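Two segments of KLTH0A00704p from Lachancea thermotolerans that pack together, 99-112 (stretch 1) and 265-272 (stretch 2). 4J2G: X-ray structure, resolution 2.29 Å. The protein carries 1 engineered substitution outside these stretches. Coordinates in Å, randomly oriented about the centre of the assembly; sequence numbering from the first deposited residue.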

# COMPACT_ATOMS: atom_id res chain seq x y z
N ARG A 99 16.56 -5.02 11.84
CA ARG A 99 17.07 -5.06 13.22
C ARG A 99 17.02 -6.43 13.86
O ARG A 99 17.16 -6.53 15.10
CB ARG A 99 16.25 -4.12 14.11
CG ARG A 99 16.25 -2.66 13.72
CD ARG A 99 17.65 -2.07 13.80
NE ARG A 99 17.61 -0.69 14.27
CZ ARG A 99 17.64 -0.33 15.56
NH1 ARG A 99 17.72 -1.25 16.52
NH2 ARG A 99 17.59 0.96 15.88
N LEU A 100 16.75 -7.46 13.05
CA LEU A 100 16.73 -8.85 13.54
C LEU A 100 18.13 -9.41 13.71
O LEU A 100 18.95 -9.30 12.80
CB LEU A 100 16.01 -9.75 12.54
CG LEU A 100 14.54 -10.17 12.71
CD1 LEU A 100 13.75 -9.14 13.46
CD2 LEU A 100 13.89 -10.50 11.37
N SER A 101 18.38 -10.06 14.84
CA SER A 101 19.59 -10.88 15.01
C SER A 101 19.45 -12.23 14.28
O SER A 101 18.33 -12.68 14.03
CB SER A 101 19.86 -11.12 16.50
OG SER A 101 18.85 -11.92 17.08
N PRO A 102 20.60 -12.87 13.92
CA PRO A 102 20.71 -14.16 13.21
C PRO A 102 19.92 -15.36 13.75
O PRO A 102 19.63 -16.28 12.98
CB PRO A 102 22.20 -14.46 13.30
CG PRO A 102 22.85 -13.13 13.30
CD PRO A 102 21.92 -12.21 14.03
N SER A 103 19.61 -15.38 15.05
CA SER A 103 18.84 -16.48 15.66
C SER A 103 17.29 -16.27 15.69
O SER A 103 16.51 -17.20 15.99
CB SER A 103 19.32 -16.72 17.09
OG SER A 103 18.71 -15.80 17.99
N GLN A 104 16.87 -15.04 15.42
CA GLN A 104 15.43 -14.68 15.42
C GLN A 104 14.67 -15.28 14.21
O GLN A 104 15.06 -15.12 13.06
CB GLN A 104 15.27 -13.17 15.53
CG GLN A 104 15.65 -12.67 16.92
CD GLN A 104 15.50 -11.17 17.13
OE1 GLN A 104 16.09 -10.35 16.40
NE2 GLN A 104 14.78 -10.80 18.18
N GLN A 105 13.60 -16.01 14.50
CA GLN A 105 12.74 -16.62 13.51
C GLN A 105 11.46 -15.74 13.36
O GLN A 105 10.80 -15.43 14.36
CB GLN A 105 12.37 -18.04 14.03
CG GLN A 105 11.61 -18.98 13.09
CD GLN A 105 12.18 -19.10 11.67
OE1 GLN A 105 13.38 -19.32 11.49
NE2 GLN A 105 11.33 -18.99 10.67
N VAL A 106 11.12 -15.38 12.12
CA VAL A 106 9.77 -14.85 11.83
C VAL A 106 8.76 -15.95 11.49
O VAL A 106 8.93 -16.75 10.57
CB VAL A 106 9.81 -13.81 10.70
CG1 VAL A 106 8.40 -13.25 10.43
CG2 VAL A 106 10.75 -12.70 11.09
N THR A 107 7.74 -16.04 12.29
CA THR A 107 6.60 -16.85 11.95
C THR A 107 5.31 -15.95 11.66
O THR A 107 5.29 -14.75 11.99
CB THR A 107 6.22 -17.80 13.08
OG1 THR A 107 6.03 -17.05 14.28
CG2 THR A 107 7.26 -18.90 13.27
N LEU A 108 4.33 -16.58 11.04
CA LEU A 108 3.04 -16.04 10.68
C LEU A 108 2.01 -17.06 11.11
O LEU A 108 2.16 -18.26 10.79
CB LEU A 108 2.96 -15.90 9.14
CG LEU A 108 1.57 -15.41 8.59
CD1 LEU A 108 1.20 -14.01 9.22
CD2 LEU A 108 1.60 -15.33 7.02
N LYS A 109 0.99 -16.60 11.83
CA LYS A 109 -0.11 -17.45 12.18
C LYS A 109 -1.29 -17.29 11.26
O LYS A 109 -1.62 -16.16 10.87
CB LYS A 109 -0.55 -17.20 13.59
CG LYS A 109 0.42 -17.60 14.67
CD LYS A 109 -0.25 -17.62 16.03
CE LYS A 109 0.68 -18.25 17.06
NZ LYS A 109 -0.02 -18.54 18.35
N ASP A 110 -1.92 -18.40 10.90
CA ASP A 110 -2.97 -18.35 9.95
C ASP A 110 -4.28 -18.07 10.65
O ASP A 110 -4.31 -17.78 11.82
CB ASP A 110 -3.06 -19.60 9.06
CG ASP A 110 -3.23 -20.92 9.82
OD1 ASP A 110 -3.75 -20.94 10.97
OD2 ASP A 110 -2.77 -21.98 9.24
N GLN A 111 -5.37 -18.20 9.93
CA GLN A 111 -6.67 -17.78 10.53
C GLN A 111 -7.05 -18.84 11.53
O GLN A 111 -7.90 -18.63 12.35
CB GLN A 111 -7.73 -17.64 9.45
CG GLN A 111 -8.98 -16.91 9.90
CD GLN A 111 -10.20 -17.34 9.10
OE1 GLN A 111 -10.35 -18.53 8.76
NE2 GLN A 111 -11.07 -16.37 8.77
N ASP A 112 -6.41 -19.99 11.48
CA ASP A 112 -6.77 -20.98 12.50
C ASP A 112 -5.87 -20.80 13.71
O ASP A 112 -5.96 -21.53 14.66
CB ASP A 112 -6.65 -22.40 11.93
CG ASP A 112 -7.75 -22.72 10.93
OD1 ASP A 112 -8.94 -22.55 11.29
OD2 ASP A 112 -7.43 -23.13 9.78
N LYS A 265 -3.75 -11.05 3.07
CA LYS A 265 -4.81 -11.38 4.05
C LYS A 265 -4.37 -11.65 5.49
O LYS A 265 -5.06 -11.29 6.42
CB LYS A 265 -5.59 -12.64 3.61
CG LYS A 265 -6.45 -12.48 2.34
CD LYS A 265 -6.84 -13.86 1.80
CE LYS A 265 -8.08 -13.78 0.96
NZ LYS A 265 -8.29 -15.11 0.34
N ASP A 266 -3.24 -12.32 5.66
CA ASP A 266 -2.78 -12.61 7.00
C ASP A 266 -1.55 -11.76 7.40
O ASP A 266 -0.52 -11.77 6.71
CB ASP A 266 -2.39 -14.09 6.98
CG ASP A 266 -3.50 -14.97 6.55
OD1 ASP A 266 -4.20 -15.44 7.49
OD2 ASP A 266 -3.67 -15.20 5.31
N CYS A 267 -1.61 -11.11 8.56
CA CYS A 267 -0.50 -10.31 9.06
C CYS A 267 -0.24 -10.64 10.54
O CYS A 267 0.33 -9.86 11.26
CB CYS A 267 -0.86 -8.83 8.99
SG CYS A 267 -0.99 -8.17 7.33
N ASP A 268 -0.71 -11.77 11.03
CA ASP A 268 -0.47 -12.02 12.44
C ASP A 268 0.96 -12.61 12.57
O ASP A 268 1.08 -13.78 12.75
CB ASP A 268 -1.55 -12.97 12.98
CG ASP A 268 -1.44 -13.21 14.50
OD1 ASP A 268 -0.72 -12.49 15.21
OD2 ASP A 268 -2.09 -14.12 15.00
N PHE A 269 1.99 -11.79 12.32
CA PHE A 269 3.43 -12.12 12.41
C PHE A 269 3.99 -12.09 13.84
O PHE A 269 3.50 -11.33 14.67
CB PHE A 269 4.25 -11.12 11.58
CG PHE A 269 4.08 -11.30 10.10
CD1 PHE A 269 4.77 -12.29 9.40
CD2 PHE A 269 3.20 -10.48 9.40
CE1 PHE A 269 4.60 -12.46 8.01
CE2 PHE A 269 3.03 -10.63 8.00
CZ PHE A 269 3.72 -11.64 7.30
N HIS A 270 5.01 -12.93 14.09
CA HIS A 270 5.60 -13.10 15.42
C HIS A 270 7.10 -13.21 15.23
O HIS A 270 7.63 -13.61 14.19
CB HIS A 270 4.98 -14.30 16.17
CG HIS A 270 3.54 -14.09 16.52
ND1 HIS A 270 3.13 -13.16 17.45
CD2 HIS A 270 2.40 -14.60 15.99
CE1 HIS A 270 1.80 -13.15 17.52
NE2 HIS A 270 1.34 -14.02 16.65
N VAL A 271 7.82 -12.75 16.22
CA VAL A 271 9.27 -12.83 16.17
C VAL A 271 9.73 -13.58 17.43
O VAL A 271 9.31 -13.27 18.55
CB VAL A 271 9.92 -11.46 16.02
CG1 VAL A 271 11.36 -11.62 15.61
CG2 VAL A 271 9.19 -10.64 14.95
N ASN A 272 10.54 -14.61 17.25
CA ASN A 272 11.01 -15.37 18.39
C ASN A 272 12.50 -15.61 18.46
O ASN A 272 13.04 -16.22 17.56
CB ASN A 272 10.21 -16.64 18.52
CG ASN A 272 8.88 -16.39 19.20
OD1 ASN A 272 8.85 -16.13 20.40
ND2 ASN A 272 7.80 -16.41 18.44
O HOH W 1 -3.92 -14.65 10.03
O HOH W 2 -5.26 -17.92 7.28

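Residues 105–109 and the strand ending at V271 pair as antiparallel neighbours, and main-chain hydrogen bonds supply most of the polar contact between them. Q105 and N272 close one end reciprocally, with Q105 N donating to N272 O (3.1 Å) and N272 N to Q105 O (3.0 Å), both nearly straight. Two residues on, T107 and H270 repeat the exchange: H270 N reaches T107 O at 2.8 Å, and T107 N reaches H270 O at 3.1 Å. K109 N then donates to D268 O (3.0 Å, 177°), but K109 O turns to a water instead. That water also donates to D266 OD1 (2.7 Å), and a second water, accepting from Q111 N (2.7 Å), donates to the same carboxylate oxygen. Two waters thus link the stretches beyond the last direct backbone bond, both donating to D266 OD1, while D266 OD2 is satisfied elsewhere in the structure.

Several carbonyls accept CA-H...O contacts as well, the shortest from F269 CA to T107 O at 3.2 Å.

The side chains of V106, L108, F269 and V271 share one face of the sheet. There L108 CD1 sits 3.7 Å from the centroid of the F269 ring (CG to CZ), almost exactly on its normal, a CH-pi contact. On the other face, K109 CG meets the H270 ring edge at CD2 (3.8 Å).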